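Local atomic coordinates of quinoline 2-oxidoreductase large subunit (Pseudomonas putida, PDB entry 1T3Q), a protein that probably hydroxylates quinoline next to its ring nitrogen, as the molybdenum-bearing large subunit of a xanthine dehydrogenase family enzyme. Residues 191-199 with 689-697. Sequence-based numbering, arbitrary orientation.
Sequences FSCGRVSAC and QTLLEEVIY
Arg-195 turns its CG away from its own carbonyl carbon (chi1 -76°) and then runs extended to NE, which lays CD against the edge of the Tyr-697 ring. CD lies 3.9 Å from CE1 of Tyr-697, close to the ring plane. The guanidinium stands nearly upright to the ring, with 86° between the planes. Its position is fixed from outside: NH2 forms a salt bridge with Asp-322, NE hydrogen-bonds Gln-297 OE1 and NH1 the carbonyl oxygen of Cys-365; the backbone N of that same residue is hydrogen-bonded to Tyr-697 OH. The backbones join through one short hydrogen bond, from Val-695 N to Arg-195 O at 2.8 Å. It is almost straight, but the donor sits well above the carbonyl plane. The same oxygen also receives a CA-H contact from Glu-694 CA at 3.4 Å. Here the loop after strand 185-193 meets the chain leaving helix 672-692, so two molybdopterin cofactor-binding regions are joined. The side chain of Val-196 is about 10 Å from the bound dioxosulfidomolybdenum(VI) ion. Val-196 CG1 packs on Gln-689 CG at 4.1 Å, the two side chains crossing at about a right angle. Val-695 CG2 rests beside Ser-197 N. One water accepts from Arg-195 N and donates to Val-695 O at 2.7 Å and, over a longer bond, to Glu-694 OE1. Glu-693 OE1 forms a salt bridge with Arg-143 of the small subunit.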
# COMPACT_ATOMS: atom_id res chain seq x y z
N PHE B 191 15.99 13.43 47.14
CA PHE B 191 15.45 13.87 45.86
C PHE B 191 14.27 13.04 45.41
O PHE B 191 14.18 11.84 45.67
CB PHE B 191 16.56 13.84 44.81
CG PHE B 191 17.67 14.83 45.07
CD1 PHE B 191 17.61 16.11 44.54
CD2 PHE B 191 18.75 14.49 45.88
CE1 PHE B 191 18.61 17.05 44.81
CE2 PHE B 191 19.76 15.41 46.15
CZ PHE B 191 19.69 16.69 45.62
N SER B 192 13.34 13.69 44.71
CA SER B 192 12.17 13.01 44.22
C SER B 192 11.70 13.64 42.92
O SER B 192 11.69 14.86 42.78
CB SER B 192 11.05 13.08 45.26
OG SER B 192 9.86 12.49 44.75
N CYS B 193 11.33 12.80 41.96
CA CYS B 193 10.82 13.27 40.69
C CYS B 193 9.43 12.69 40.53
O CYS B 193 9.20 11.52 40.84
CB CYS B 193 11.69 12.80 39.53
SG CYS B 193 13.43 13.28 39.64
N GLY B 194 8.49 13.50 40.06
CA GLY B 194 7.15 12.99 39.86
C GLY B 194 7.07 12.30 38.52
O GLY B 194 8.02 12.33 37.74
N ARG B 195 5.94 11.66 38.23
CA ARG B 195 5.78 11.01 36.95
C ARG B 195 5.59 12.09 35.90
O ARG B 195 5.11 13.19 36.20
CB ARG B 195 4.53 10.11 36.94
CG ARG B 195 4.71 8.80 37.68
CD ARG B 195 3.48 7.91 37.60
NE ARG B 195 3.79 6.60 38.17
CZ ARG B 195 3.49 5.43 37.60
NH1 ARG B 195 2.84 5.41 36.45
NH2 ARG B 195 3.86 4.30 38.18
N VAL B 196 5.98 11.78 34.67
CA VAL B 196 5.80 12.68 33.54
C VAL B 196 5.40 11.79 32.39
O VAL B 196 5.53 10.57 32.46
CB VAL B 196 7.10 13.45 33.16
CG1 VAL B 196 7.53 14.34 34.31
CG2 VAL B 196 8.21 12.48 32.76
N SER B 197 4.90 12.41 31.32
CA SER B 197 4.51 11.68 30.12
C SER B 197 5.38 12.18 28.98
O SER B 197 5.72 13.36 28.95
CB SER B 197 3.03 11.95 29.78
OG SER B 197 2.71 11.39 28.52
N ALA B 198 5.73 11.29 28.06
CA ALA B 198 6.54 11.69 26.90
C ALA B 198 5.71 12.74 26.15
O ALA B 198 6.25 13.62 25.47
CB ALA B 198 6.80 10.48 26.00
N CYS B 199 4.39 12.61 26.29
CA CYS B 199 3.45 13.53 25.66
C CYS B 199 3.81 13.96 24.23
O CYS B 199 3.99 15.14 23.94
CB CYS B 199 3.29 14.78 26.56
SG CYS B 199 1.84 15.81 26.18
N GLN B 689 10.04 19.04 32.39
CA GLN B 689 10.12 18.15 33.55
C GLN B 689 10.46 18.86 34.85
O GLN B 689 9.87 18.58 35.90
CB GLN B 689 11.16 17.04 33.33
CG GLN B 689 11.21 16.05 34.51
CD GLN B 689 12.43 15.15 34.50
OE1 GLN B 689 12.51 14.19 35.29
NE2 GLN B 689 13.39 15.46 33.64
N THR B 690 11.41 19.80 34.79
CA THR B 690 11.83 20.48 36.00
C THR B 690 10.99 21.64 36.52
O THR B 690 11.03 21.93 37.71
CB THR B 690 13.29 20.99 35.86
OG1 THR B 690 13.40 21.87 34.74
CG2 THR B 690 14.24 19.81 35.69
N LEU B 691 10.21 22.29 35.66
CA LEU B 691 9.42 23.43 36.12
C LEU B 691 7.92 23.39 35.86
O LEU B 691 7.18 24.16 36.47
CB LEU B 691 9.96 24.72 35.49
CG LEU B 691 11.42 25.11 35.73
CD1 LEU B 691 11.76 26.35 34.91
CD2 LEU B 691 11.65 25.36 37.21
N LEU B 692 7.47 22.49 34.99
CA LEU B 692 6.06 22.46 34.61
C LEU B 692 5.27 21.16 34.63
O LEU B 692 4.11 21.15 35.05
CB LEU B 692 5.93 23.02 33.19
CG LEU B 692 6.43 24.44 32.95
CD1 LEU B 692 6.67 24.66 31.46
CD2 LEU B 692 5.41 25.42 33.49
N GLU B 693 5.88 20.09 34.15
CA GLU B 693 5.20 18.80 34.02
C GLU B 693 5.11 17.84 35.19
O GLU B 693 6.09 17.59 35.90
CB GLU B 693 5.81 18.03 32.85
CG GLU B 693 5.94 18.84 31.57
CD GLU B 693 6.68 18.10 30.48
OE1 GLU B 693 7.28 18.77 29.62
OE2 GLU B 693 6.66 16.84 30.48
N GLU B 694 3.91 17.29 35.37
CA GLU B 694 3.68 16.28 36.39
C GLU B 694 2.37 15.54 36.18
O GLU B 694 1.30 16.15 36.11
CB GLU B 694 3.72 16.85 37.81
CG GLU B 694 3.82 15.72 38.84
CD GLU B 694 4.04 16.17 40.27
OE1 GLU B 694 4.23 15.28 41.14
OE2 GLU B 694 4.03 17.39 40.55
N VAL B 695 2.47 14.22 36.03
CA VAL B 695 1.30 13.37 35.90
C VAL B 695 1.01 13.09 37.37
O VAL B 695 1.88 12.60 38.10
CB VAL B 695 1.65 12.06 35.16
CG1 VAL B 695 0.56 11.01 35.40
CG2 VAL B 695 1.79 12.34 33.67
N ILE B 696 -0.20 13.40 37.81
CA ILE B 696 -0.53 13.23 39.22
C ILE B 696 -1.61 12.22 39.56
O ILE B 696 -2.71 12.26 39.01
CB ILE B 696 -0.94 14.58 39.85
CG1 ILE B 696 0.15 15.63 39.62
CG2 ILE B 696 -1.20 14.42 41.35
CD1 ILE B 696 -0.22 17.01 40.08
N TYR B 697 -1.28 11.32 40.49
CA TYR B 697 -2.23 10.33 40.99
C TYR B 697 -2.53 10.80 42.42
O TYR B 697 -1.60 11.12 43.16
CB TYR B 697 -1.61 8.93 41.05
CG TYR B 697 -1.56 8.18 39.73
CD1 TYR B 697 -0.43 8.22 38.92
CD2 TYR B 697 -2.64 7.39 39.33
CE1 TYR B 697 -0.37 7.49 37.73
CE2 TYR B 697 -2.60 6.67 38.14
CZ TYR B 697 -1.46 6.72 37.34
OH TYR B 697 -1.41 6.00 36.17
O HOH W 1 9.92 14.02 36.89
O HOH W 2 3.73 12.26 40.04